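Local structure of SAM-dependent methyltransferase (Pyrococcus horikoshii, 1WZN) at residues L46-G51 with L98-K103; R17-R22 with T110-T115; D28-I33 with V140-F145. The protein probably transfers methyl groups from S-adenosyl-L-methionine to an acceptor that remains unassigned, and is captured here with the by-product S-adenosyl-L-homocysteine. All coordinates share one frame; numbering follows the deposited sequence.

Contact 1. Residues L46-G51 with L98-K103; sequences LDLACG and LEIAFK. With SAH (S-adenosyl-L-homocysteine), chain F.
L46 and L48, two residues apart on strand 44-48, both point toward the loop that leads from strand 91-94 to strand 106-111, where they meet F102 and I100. The backbones stay well apart, with the CA atoms of L46 and F102 9.6 Å from each other, and the 144 Å² of buried surface is made by apolar side chains alone. Both methyls of L46 meet the CD2-CE2 bond of the F102 ring obliquely: CD2 of L46 is 3.7 Å from CD2 of F102, and CD1 of L46 is 4.0 Å from CE2 of F102. The first torsion of L46 accounts for this, since chi1 of 170° turns CG opposite the backbone N and sends the isobutyl fork out toward the loop. The same CD2 of L46 has a looser neighbour in CD1 of I100, at 4.4 Å. I100 holds CG1 between its backbone N and carbonyl carbon (chi1 60°), which leaves its CG2 branch to face the other leucine; CG2 of I100 stands 4.1 Å from CD2 of L48, the two side chains running nearly perpendicular. V131 and A134 of helix 121-134 also touch L48 and F102, respectively. D47, between the leucines, hydrogen-bonds T56 and T110. Beyond the strand the chain turns beside the ligand. O of A49 accepts a hydrogen bond from the SAH amino N at 2.9 Å, and CB of A49 touches the ribose O4'. CA of G51 is 3.2 Å from SAH O3', and a side chain on G51 would run into SAH CB. A strand running into a glycine-containing turn next to the bound SAH, here LDLACG, is consistent with the glycine-rich SAM-binding loop (motif I) after the first strand of the Rossmann-like class I methyltransferases.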
loop_
_atom_site.group_PDB
_atom_site.type_symbol
_atom_site.label_atom_id
_atom_site.label_comp_id
_atom_site.label_asym_id
_atom_site.label_seq_id
_atom_site.Cartn_x
_atom_site.Cartn_y
_atom_site.Cartn_z
ATOM N N LEU A 46 38.619 10.004 -19.328
ATOM C CA LEU A 46 37.922 11.278 -19.194
ATOM C C LEU A 46 36.667 10.940 -18.396
ATOM O O LEU A 46 35.845 10.148 -18.856
ATOM C CB LEU A 46 37.509 11.830 -20.565
ATOM C CG LEU A 46 36.569 13.046 -20.556
ATOM C CD1 LEU A 46 37.244 14.222 -19.879
ATOM C CD2 LEU A 46 36.181 13.418 -21.985
ATOM N N ASP A 47 36.525 11.513 -17.205
ATOM C CA ASP A 47 35.348 11.242 -16.385
ATOM C C ASP A 47 34.422 12.461 -16.451
ATOM O O ASP A 47 34.683 13.484 -15.825
ATOM C CB ASP A 47 35.767 10.945 -14.936
ATOM C CG ASP A 47 34.594 10.526 -14.068
ATOM O OD1 ASP A 47 33.670 9.879 -14.610
ATOM O OD2 ASP A 47 34.596 10.831 -12.855
ATOM N N LEU A 48 33.345 12.333 -17.227
ATOM C CA LEU A 48 32.374 13.409 -17.442
ATOM C C LEU A 48 31.376 13.568 -16.291
ATOM O O LEU A 48 30.871 12.580 -15.769
ATOM C CB LEU A 48 31.617 13.148 -18.753
ATOM C CG LEU A 48 32.480 13.019 -20.028
ATOM C CD1 LEU A 48 31.613 12.531 -21.190
ATOM C CD2 LEU A 48 33.103 14.359 -20.380
ATOM N N ALA A 49 31.075 14.819 -15.943
ATOM C CA ALA A 49 30.173 15.152 -14.835
ATOM C C ALA A 49 30.705 14.412 -13.615
ATOM O O ALA A 49 29.982 13.677 -12.941
ATOM C CB ALA A 49 28.735 14.727 -15.155
ATOM N N CYS A 50 31.989 14.636 -13.334
ATOM C CA CYS A 50 32.691 13.966 -12.242
ATOM C C CYS A 50 32.293 14.305 -10.814
ATOM O O CYS A 50 32.695 13.599 -9.891
ATOM C CB CYS A 50 34.203 14.183 -12.386
ATOM S SG CYS A 50 34.703 15.901 -12.199
ATOM N N GLY A 51 31.527 15.375 -10.626
ATOM C CA GLY A 51 31.104 15.756 -9.284
ATOM C C GLY A 51 32.267 15.922 -8.318
ATOM O O GLY A 51 33.274 16.540 -8.666
ATOM N N LEU A 98 28.284 18.722 -22.849
ATOM C CA LEU A 98 27.767 18.833 -24.212
ATOM C C LEU A 98 28.635 19.719 -25.092
ATOM O O LEU A 98 28.403 19.828 -26.297
ATOM C CB LEU A 98 26.337 19.377 -24.196
ATOM C CG LEU A 98 25.314 18.529 -23.438
ATOM C CD1 LEU A 98 23.953 19.209 -23.486
ATOM C CD2 LEU A 98 25.235 17.135 -24.047
ATOM N N GLU A 99 29.636 20.348 -24.492
ATOM C CA GLU A 99 30.517 21.236 -25.232
ATOM C C GLU A 99 31.965 20.768 -25.291
ATOM O O GLU A 99 32.846 21.540 -25.669
ATOM C CB GLU A 99 30.461 22.640 -24.625
ATOM C CG GLU A 99 29.145 23.369 -24.857
ATOM C CD GLU A 99 28.998 24.606 -23.984
ATOM O OE1 GLU A 99 30.029 25.209 -23.618
ATOM O OE2 GLU A 99 27.846 24.983 -23.673
ATOM N N ILE A 100 32.228 19.520 -24.915
ATOM C CA ILE A 100 33.603 19.046 -24.967
ATOM C C ILE A 100 34.062 19.029 -26.418
ATOM O O ILE A 100 33.247 18.889 -27.335
ATOM C CB ILE A 100 33.771 17.630 -24.363
ATOM C CG1 ILE A 100 32.916 16.612 -25.129
ATOM C CG2 ILE A 100 33.416 17.656 -22.877
ATOM C CD1 ILE A 100 33.125 15.174 -24.663
ATOM N N ALA A 101 35.367 19.177 -26.626
ATOM C CA ALA A 101 35.912 19.190 -27.979
ATOM C C ALA A 101 37.164 18.331 -28.107
ATOM O O ALA A 101 38.002 18.561 -28.984
ATOM C CB ALA A 101 36.214 20.627 -28.398
ATOM N N PHE A 102 37.289 17.337 -27.235
ATOM C CA PHE A 102 38.438 16.447 -27.271
ATOM C C PHE A 102 38.374 15.629 -28.550
ATOM O O PHE A 102 37.294 15.225 -28.985
ATOM C CB PHE A 102 38.425 15.532 -26.049
ATOM C CG PHE A 102 38.477 16.277 -24.750
ATOM C CD1 PHE A 102 39.621 16.985 -24.389
ATOM C CD2 PHE A 102 37.381 16.292 -23.900
ATOM C CE1 PHE A 102 39.670 17.700 -23.195
ATOM C CE2 PHE A 102 37.415 17.001 -22.709
ATOM C CZ PHE A 102 38.565 17.709 -22.351
ATOM N N LYS A 103 39.530 15.377 -29.150
ATOM C CA LYS A 103 39.564 14.625 -30.394
ATOM C C LYS A 103 40.431 13.380 -30.320
ATOM O O LYS A 103 41.666 13.470 -30.316
ATOM C CB LYS A 103 40.061 15.522 -31.533
ATOM C CG LYS A 103 39.281 16.818 -31.677
ATOM C CD LYS A 103 37.839 16.557 -32.096
ATOM C CE LYS A 103 36.999 17.822 -31.967
ATOM N NZ LYS A 103 37.681 18.999 -32.582
HETATM N N SAH F . 30.034 11.267 -11.275
HETATM C CA SAH F . 29.839 11.744 -9.839
HETATM C CB SAH F . 28.717 12.719 -9.604
HETATM C CG SAH F . 27.272 12.345 -9.891
HETATM S SD SAH F . 26.276 13.865 -9.546
HETATM C C SAH F . 29.664 10.427 -8.957
HETATM O O SAH F . 29.704 9.307 -9.499
HETATM O OXT SAH F . 29.501 10.621 -7.688
HETATM C "C5'" SAH F . 25.852 14.476 -11.131
HETATM C "C4'" SAH F . 26.936 15.540 -11.654
HETATM O "O4'" SAH F . 26.400 15.938 -12.921
HETATM C "C3'" SAH F . 27.037 16.826 -10.866
HETATM O "O3'" SAH F . 28.354 16.987 -10.338
HETATM C "C2'" SAH F . 26.609 17.927 -11.922
HETATM O "O2'" SAH F . 27.271 19.168 -11.712
HETATM C "C1'" SAH F . 26.948 17.253 -13.239
HETATM N N9 SAH F . 26.348 17.706 -14.352
HETATM C C8 SAH F . 25.016 17.820 -14.729
HETATM N N7 SAH F . 24.813 18.310 -15.907
HETATM C C5 SAH F . 26.119 18.567 -16.408
HETATM C C6 SAH F . 26.560 19.109 -17.662
HETATM N N6 SAH F . 25.730 19.492 -18.642
HETATM N N1 SAH F . 27.929 19.212 -17.797
HETATM C C2 SAH F . 28.808 18.834 -16.824
HETATM N N3 SAH F . 28.420 18.309 -15.608
HETATM C C4 SAH F . 27.070 18.207 -15.471
#

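Contact 2. Residues R17-R22 with T110-T115; sequences RRRIER and TMFFST. With SAH (S-adenosyl-L-homocysteine), chain F.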
loop_
_atom_site.group_PDB
_atom_site.type_symbol
_atom_site.label_atom_id
_atom_site.label_comp_id
_atom_site.label_asym_id
_atom_site.label_seq_id
_atom_site.Cartn_x
_atom_site.Cartn_y
_atom_site.Cartn_z
ATOM N N ARG A 17 27.184 8.763 1.397
ATOM C CA ARG A 17 28.181 7.954 2.094
ATOM C C ARG A 17 28.202 6.515 1.569
ATOM O O ARG A 17 29.237 5.871 1.461
ATOM C CB ARG A 17 27.829 7.963 3.583
ATOM C CG ARG A 17 28.669 6.981 4.398
ATOM C CD ARG A 17 28.269 6.978 5.879
ATOM N NE ARG A 17 26.816 6.838 6.024
ATOM C CZ ARG A 17 26.278 5.646 5.710
ATOM N NH1 ARG A 17 27.051 4.655 5.301
ATOM N NH2 ARG A 17 24.957 5.468 5.817
ATOM N N ARG A 18 26.992 6.002 1.271
ATOM C CA ARG A 18 26.886 4.623 0.804
ATOM C C ARG A 18 27.549 4.431 -0.559
ATOM O O ARG A 18 28.256 3.463 -0.812
ATOM C CB ARG A 18 25.401 4.265 0.719
ATOM C CG ARG A 18 24.719 4.302 2.087
ATOM C CD ARG A 18 23.275 3.796 2.026
ATOM N NE ARG A 18 22.630 3.928 3.333
ATOM C CZ ARG A 18 22.186 5.151 3.681
ATOM N NH1 ARG A 18 22.321 6.167 2.848
ATOM N NH2 ARG A 18 21.629 5.335 4.882
ATOM N N ARG A 19 27.266 5.377 -1.471
ATOM C CA ARG A 19 27.875 5.294 -2.792
ATOM C C ARG A 19 29.398 5.206 -2.699
ATOM O O ARG A 19 30.059 4.554 -3.497
ATOM C CB ARG A 19 27.471 6.541 -3.581
ATOM C CG ARG A 19 27.762 6.402 -5.075
ATOM C CD ARG A 19 28.870 7.356 -5.536
ATOM N NE ARG A 19 28.936 7.400 -6.999
ATOM C CZ ARG A 19 29.662 6.448 -7.614
ATOM N NH1 ARG A 19 30.276 5.518 -6.903
ATOM N NH2 ARG A 19 29.760 6.449 -8.947
ATOM N N ILE A 20 29.951 5.925 -1.703
ATOM C CA ILE A 20 31.400 5.932 -1.537
ATOM C C ILE A 20 31.916 4.608 -0.969
ATOM O O ILE A 20 32.992 4.128 -1.304
ATOM C CB ILE A 20 31.772 7.071 -0.588
ATOM C CG1 ILE A 20 31.547 8.425 -1.265
ATOM C CG2 ILE A 20 33.262 6.974 -0.216
ATOM C CD1 ILE A 20 31.988 9.594 -0.381
ATOM N N GLU A 21 31.123 4.032 -0.048
ATOM C CA GLU A 21 31.574 2.819 0.621
ATOM C C GLU A 21 31.755 1.645 -0.347
ATOM O O GLU A 21 32.422 0.662 -0.056
ATOM C CB GLU A 21 30.554 2.460 1.709
ATOM C CG GLU A 21 31.059 2.799 3.113
ATOM C CD GLU A 21 29.881 2.983 4.043
ATOM O OE1 GLU A 21 28.950 2.194 3.974
ATOM O OE2 GLU A 21 29.910 3.919 4.842
ATOM N N ARG A 22 31.103 1.753 -1.524
ATOM C CA ARG A 22 31.190 0.655 -2.484
ATOM C C ARG A 22 31.822 1.076 -3.816
ATOM O O ARG A 22 31.699 0.406 -4.833
ATOM C CB ARG A 22 29.785 0.078 -2.700
ATOM C CG ARG A 22 28.779 1.098 -3.233
ATOM C CD ARG A 22 27.437 0.440 -3.589
ATOM N NE ARG A 22 26.393 1.448 -3.786
ATOM C CZ ARG A 22 26.513 2.250 -4.859
ATOM N NH1 ARG A 22 27.554 2.124 -5.662
ATOM N NH2 ARG A 22 25.513 3.074 -5.181
ATOM N N THR A 110 34.031 7.993 -19.132
ATOM C CA THR A 110 33.045 7.499 -18.183
ATOM C C THR A 110 32.086 8.596 -17.736
ATOM O O THR A 110 32.393 9.785 -17.799
ATOM C CB THR A 110 33.721 6.925 -16.906
ATOM O OG1 THR A 110 34.534 7.941 -16.299
ATOM C CG2 THR A 110 34.596 5.724 -17.242
ATOM N N MET A 111 30.904 8.174 -17.305
ATOM C CA MET A 111 29.901 9.084 -16.771
ATOM C C MET A 111 29.224 8.228 -15.728
ATOM O O MET A 111 28.420 7.358 -16.058
ATOM C CB MET A 111 28.896 9.528 -17.827
ATOM C CG MET A 111 27.828 10.439 -17.234
ATOM S SD MET A 111 26.848 11.301 -18.468
ATOM C CE MET A 111 27.910 12.693 -18.776
ATOM N N PHE A 112 29.563 8.482 -14.470
ATOM C CA PHE A 112 29.057 7.691 -13.358
ATOM C C PHE A 112 27.881 8.243 -12.572
ATOM O O PHE A 112 27.726 9.455 -12.399
ATOM C CB PHE A 112 30.193 7.417 -12.361
ATOM C CG PHE A 112 31.302 6.559 -12.907
ATOM C CD1 PHE A 112 31.101 5.201 -13.146
ATOM C CD2 PHE A 112 32.553 7.106 -13.169
ATOM C CE1 PHE A 112 32.133 4.398 -13.636
ATOM C CE2 PHE A 112 33.591 6.315 -13.658
ATOM C CZ PHE A 112 33.384 4.960 -13.892
ATOM N N PHE A 113 27.064 7.311 -12.098
ATOM C CA PHE A 113 25.918 7.595 -11.247
ATOM C C PHE A 113 24.684 8.273 -11.835
ATOM O O PHE A 113 24.283 9.360 -11.405
ATOM C CB PHE A 113 26.397 8.350 -9.995
ATOM C CG PHE A 113 25.452 8.249 -8.818
ATOM C CD1 PHE A 113 24.823 7.044 -8.511
ATOM C CD2 PHE A 113 25.201 9.356 -8.013
ATOM C CE1 PHE A 113 23.953 6.946 -7.418
ATOM C CE2 PHE A 113 24.333 9.267 -6.918
ATOM C CZ PHE A 113 23.709 8.058 -6.625
ATOM N N SER A 114 24.095 7.617 -12.831
ATOM C CA SER A 114 22.846 8.065 -13.447
ATOM C C SER A 114 22.785 9.426 -14.104
ATOM O O SER A 114 21.690 9.924 -14.369
ATOM C CB SER A 114 21.737 8.005 -12.397
ATOM O OG SER A 114 21.857 6.825 -11.624
ATOM N N THR A 115 23.927 10.032 -14.397
ATOM C CA THR A 115 23.896 11.356 -14.995
ATOM C C THR A 115 23.284 11.479 -16.387
ATOM O O THR A 115 22.888 12.575 -16.780
ATOM C CB THR A 115 25.301 11.991 -14.970
ATOM O OG1 THR A 115 25.739 12.067 -13.610
ATOM C CG2 THR A 115 25.277 13.406 -15.552
HETATM N N SAH F . 30.034 11.267 -11.275
HETATM C CA SAH F . 29.839 11.744 -9.839
HETATM C CB SAH F . 28.717 12.719 -9.604
HETATM C CG SAH F . 27.272 12.345 -9.891
HETATM S SD SAH F . 26.276 13.865 -9.546
HETATM C C SAH F . 29.664 10.427 -8.957
HETATM O O SAH F . 29.704 9.307 -9.499
HETATM O OXT SAH F . 29.501 10.621 -7.688
HETATM C "C5'" SAH F . 25.852 14.476 -11.131
HETATM C "C4'" SAH F . 26.936 15.540 -11.654
HETATM O "O4'" SAH F . 26.400 15.938 -12.921
HETATM C "C3'" SAH F . 27.037 16.826 -10.866
HETATM O "O3'" SAH F . 28.354 16.987 -10.338
HETATM C "C2'" SAH F . 26.609 17.927 -11.922
HETATM O "O2'" SAH F . 27.271 19.168 -11.712
HETATM C "C1'" SAH F . 26.948 17.253 -13.239
HETATM N N9 SAH F . 26.348 17.706 -14.352
HETATM C C8 SAH F . 25.016 17.820 -14.729
HETATM N N7 SAH F . 24.813 18.310 -15.907
HETATM C C5 SAH F . 26.119 18.567 -16.408
HETATM C C6 SAH F . 26.560 19.109 -17.662
HETATM N N6 SAH F . 25.730 19.492 -18.642
HETATM N N1 SAH F . 27.929 19.212 -17.797
HETATM C C2 SAH F . 28.808 18.834 -16.824
HETATM N N3 SAH F . 28.420 18.309 -15.608
HETATM C C4 SAH F . 27.070 18.207 -15.471
#
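R19 and F113 mark the closest backbone approach, their CA atoms 9.0 Å apart, where helix 17-21 faces the chain leaving strand 106-111. The strand ends at M111; F113 and S114 both have positive phi, and the chain turns there. R22 occupies the N-cap position of helix 23-36. Across the gap, R19 does the reaching. A bend in its chain (chi2 -113°) carries the guanidinium over to the carboxylate of SAH, where NH2 of R19 donates a weak hydrogen bond to SAH O at 2.9 Å, the N-H...O angle being only 127°. The same NH2 lies 3.6 Å from CB of F112, at the guanidinium edge, and 4.0 Å from CB of F113; the planes of the guanidinium and the F112 ring stand 80° apart. NH1 of R19 forms a salt bridge with E26, which probably steadies the rotation of the group. On the facing side, O of F112 accepts a hydrogen bond from the SAH amino N at 3.1 Å, and OG1 of T115 is 3.5 Å from SAH C5'. A leucine in place of R19 would probably leave the SAH carboxylate without this cationic partner and E26 without this salt bridge. An arginine from a helix ahead of the first strand, facing the loop after the fourth strand across the homocysteine end of SAH, is consistent with the amino-acid end of a class I methyltransferase SAM pocket.

Contact 3. Residues D28-I33 with V140-F145; sequences DFVEEI and VFITDF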
loop_
_atom_site.group_PDB
_atom_site.type_symbol
_atom_site.label_atom_id
_atom_site.label_comp_id
_atom_site.label_asym_id
_atom_site.label_seq_id
_atom_site.Cartn_x
_atom_site.Cartn_y
_atom_site.Cartn_z
ATOM N N ASP A 28 36.179 -2.024 -9.717
ATOM C CA ASP A 28 36.675 -3.368 -10.032
ATOM C C ASP A 28 35.947 -3.797 -11.306
ATOM O O ASP A 28 36.544 -4.363 -12.217
ATOM C CB ASP A 28 36.324 -4.382 -8.933
ATOM C CG ASP A 28 37.239 -4.299 -7.729
ATOM O OD1 ASP A 28 38.264 -3.591 -7.796
ATOM O OD2 ASP A 28 36.928 -4.967 -6.716
ATOM N N PHE A 29 34.641 -3.536 -11.348
ATOM C CA PHE A 29 33.822 -3.884 -12.508
ATOM C C PHE A 29 34.261 -3.072 -13.719
ATOM O O PHE A 29 34.366 -3.601 -14.826
ATOM C CB PHE A 29 32.336 -3.627 -12.218
ATOM C CG PHE A 29 31.427 -3.938 -13.380
ATOM C CD1 PHE A 29 31.488 -5.173 -14.019
ATOM C CD2 PHE A 29 30.507 -2.995 -13.834
ATOM C CE1 PHE A 29 30.642 -5.467 -15.100
ATOM C CE2 PHE A 29 29.658 -3.278 -14.912
ATOM C CZ PHE A 29 29.727 -4.514 -15.545
ATOM N N VAL A 30 34.511 -1.785 -13.509
ATOM C CA VAL A 30 34.959 -0.921 -14.592
ATOM C C VAL A 30 36.263 -1.450 -15.192
ATOM O O VAL A 30 36.418 -1.480 -16.412
ATOM C CB VAL A 30 35.160 0.533 -14.099
ATOM C CG1 VAL A 30 35.851 1.375 -15.182
ATOM C CG2 VAL A 30 33.804 1.146 -13.751
ATOM N N GLU A 31 37.196 -1.883 -14.347
ATOM C CA GLU A 31 38.460 -2.403 -14.868
ATOM C C GLU A 31 38.252 -3.699 -15.643
ATOM O O GLU A 31 38.999 -3.992 -16.576
ATOM C CB GLU A 31 39.479 -2.638 -13.750
ATOM C CG GLU A 31 39.960 -1.374 -13.065
ATOM C CD GLU A 31 41.285 -1.582 -12.358
ATOM O OE1 GLU A 31 42.338 -1.346 -12.990
ATOM O OE2 GLU A 31 41.272 -1.994 -11.181
ATOM N N GLU A 32 37.250 -4.484 -15.257
ATOM C CA GLU A 32 36.984 -5.717 -15.990
ATOM C C GLU A 32 36.494 -5.323 -17.383
ATOM O O GLU A 32 36.825 -5.972 -18.375
ATOM C CB GLU A 32 35.934 -6.580 -15.287
ATOM C CG GLU A 32 35.547 -7.798 -16.115
ATOM C CD GLU A 32 34.766 -8.832 -15.334
ATOM O OE1 GLU A 32 33.711 -8.481 -14.761
ATOM O OE2 GLU A 32 35.207 -10.002 -15.299
ATOM N N ILE A 33 35.711 -4.249 -17.463
ATOM C CA ILE A 33 35.225 -3.787 -18.759
ATOM C C ILE A 33 36.420 -3.326 -19.600
ATOM O O ILE A 33 36.509 -3.646 -20.787
ATOM C CB ILE A 33 34.204 -2.628 -18.607
ATOM C CG1 ILE A 33 32.935 -3.131 -17.904
ATOM C CG2 ILE A 33 33.830 -2.077 -19.973
ATOM C CD1 ILE A 33 31.911 -2.033 -17.645
ATOM N N VAL A 140 36.628 2.804 -24.980
ATOM C CA VAL A 140 35.272 2.551 -24.500
ATOM C C VAL A 140 34.602 3.670 -23.710
ATOM O O VAL A 140 35.261 4.456 -23.025
ATOM C CB VAL A 140 35.217 1.270 -23.618
ATOM C CG1 VAL A 140 35.663 0.057 -24.426
ATOM C CG2 VAL A 140 36.104 1.432 -22.380
ATOM N N PHE A 141 33.277 3.728 -23.823
ATOM C CA PHE A 141 32.457 4.688 -23.085
ATOM C C PHE A 141 31.659 3.815 -22.116
ATOM O O PHE A 141 31.099 2.790 -22.522
ATOM C CB PHE A 141 31.501 5.441 -24.024
ATOM C CG PHE A 141 30.419 6.208 -23.302
ATOM C CD1 PHE A 141 30.743 7.173 -22.350
ATOM C CD2 PHE A 141 29.077 5.961 -23.574
ATOM C CE1 PHE A 141 29.741 7.881 -21.677
ATOM C CE2 PHE A 141 28.067 6.664 -22.907
ATOM C CZ PHE A 141 28.399 7.622 -21.960
ATOM N N ILE A 142 31.635 4.200 -20.841
ATOM C CA ILE A 142 30.922 3.440 -19.811
ATOM C C ILE A 142 30.054 4.380 -18.980
ATOM O O ILE A 142 30.534 5.396 -18.479
ATOM C CB ILE A 142 31.913 2.737 -18.841
ATOM C CG1 ILE A 142 32.844 1.798 -19.610
ATOM C CG2 ILE A 142 31.152 1.944 -17.783
ATOM C CD1 ILE A 142 34.022 1.300 -18.778
ATOM N N THR A 143 28.775 4.050 -18.832
ATOM C CA THR A 143 27.891 4.885 -18.029
ATOM C C THR A 143 26.820 4.008 -17.390
ATOM O O THR A 143 26.351 3.057 -18.008
ATOM C CB THR A 143 27.229 6.001 -18.886
ATOM O OG1 THR A 143 26.642 6.978 -18.019
ATOM C CG2 THR A 143 26.151 5.426 -19.806
ATOM N N ASP A 144 26.447 4.324 -16.153
ATOM C CA ASP A 144 25.437 3.544 -15.444
ATOM C C ASP A 144 24.188 4.351 -15.131
ATOM O O ASP A 144 24.248 5.557 -14.916
ATOM C CB ASP A 144 26.008 2.988 -14.129
ATOM C CG ASP A 144 26.385 4.084 -13.145
ATOM O OD1 ASP A 144 27.266 4.900 -13.479
ATOM O OD2 ASP A 144 25.803 4.138 -12.036
ATOM N N PHE A 145 23.048 3.673 -15.104
ATOM C CA PHE A 145 21.792 4.334 -14.786
ATOM C C PHE A 145 20.857 3.304 -14.169
ATOM O O PHE A 145 21.011 2.102 -14.388
ATOM C CB PHE A 145 21.190 4.997 -16.033
ATOM C CG PHE A 145 20.943 4.057 -17.169
ATOM C CD1 PHE A 145 19.652 3.642 -17.473
ATOM C CD2 PHE A 145 21.998 3.590 -17.940
ATOM C CE1 PHE A 145 19.417 2.772 -18.534
ATOM C CE2 PHE A 145 21.775 2.723 -18.999
ATOM C CZ PHE A 145 20.480 2.312 -19.298
#
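V30 and I33, one turn apart on helix 23-36, pack against I142 of strand 139-146, and apolar contact accounts for the whole meeting of the two segments. I33 and I142 project toward each other end-on: CG2 of I33 is 3.6 Å from CD1 of I142, with CB of I33 only slightly farther from that methyl, at 3.9 Å. A second touch joins the other branches, CD1 of I33 lying 4.1 Å from CG2 of I142. V30 adds its CG1, 4.0 Å from CD1 of I142, so one isoleucine methyl meets two helix residues. In I142, CG1 is anti to the carbonyl carbon (chi1 -58°) and the extended chi2 of 168° carries CD1 on to the helix. Within the helix, CD1 of I33 also rests over one face of the F29 ring, 3.7 Å above its plane and shifted toward the rim, tying I33 to its own helix as well as to the sheet.

Polar bonds of the two segments go to other parts of the fold: D28 and E31 both form salt bridges with R62, while on the strand the buried carboxylate of D144 is satisfied by R242 and the backbone N of F113, and T143 bonds the backbone O of M111.

Strand 139-146 lies between the parallel strand 106-111 and the antiparallel strand 242-248, with helix 23-36 packed on strands 139-146 and 242-248. F34 of that helix touches V140 and I142, while from strand 242-248 W244 stacks edge-to-face with F29 and V246 meets I33.

From the N terminus, helix 17-21 opens contact 2 and helix 23-36 opens contact 3, before strand 44-48 begins contact 1. Contact 1 closes first, at residues 98-103, bringing together ends with 46 residues between them, and is nested inside both others. Residues 110-115 then complete contact 2, and 140-145 complete contact 3; these two cross, because contact 3 opens inside the loop of contact 2 and closes after it. All three reach one mixed sheet, where strands 44-48, 106-111 and 139-146 lie side by side. A49 packs on T115 between contacts 1 and 2, and F112 on V30 between contacts 2 and 3. Contacts 1 and 2 share SAH, whereas contact 3 packs a helix farther off.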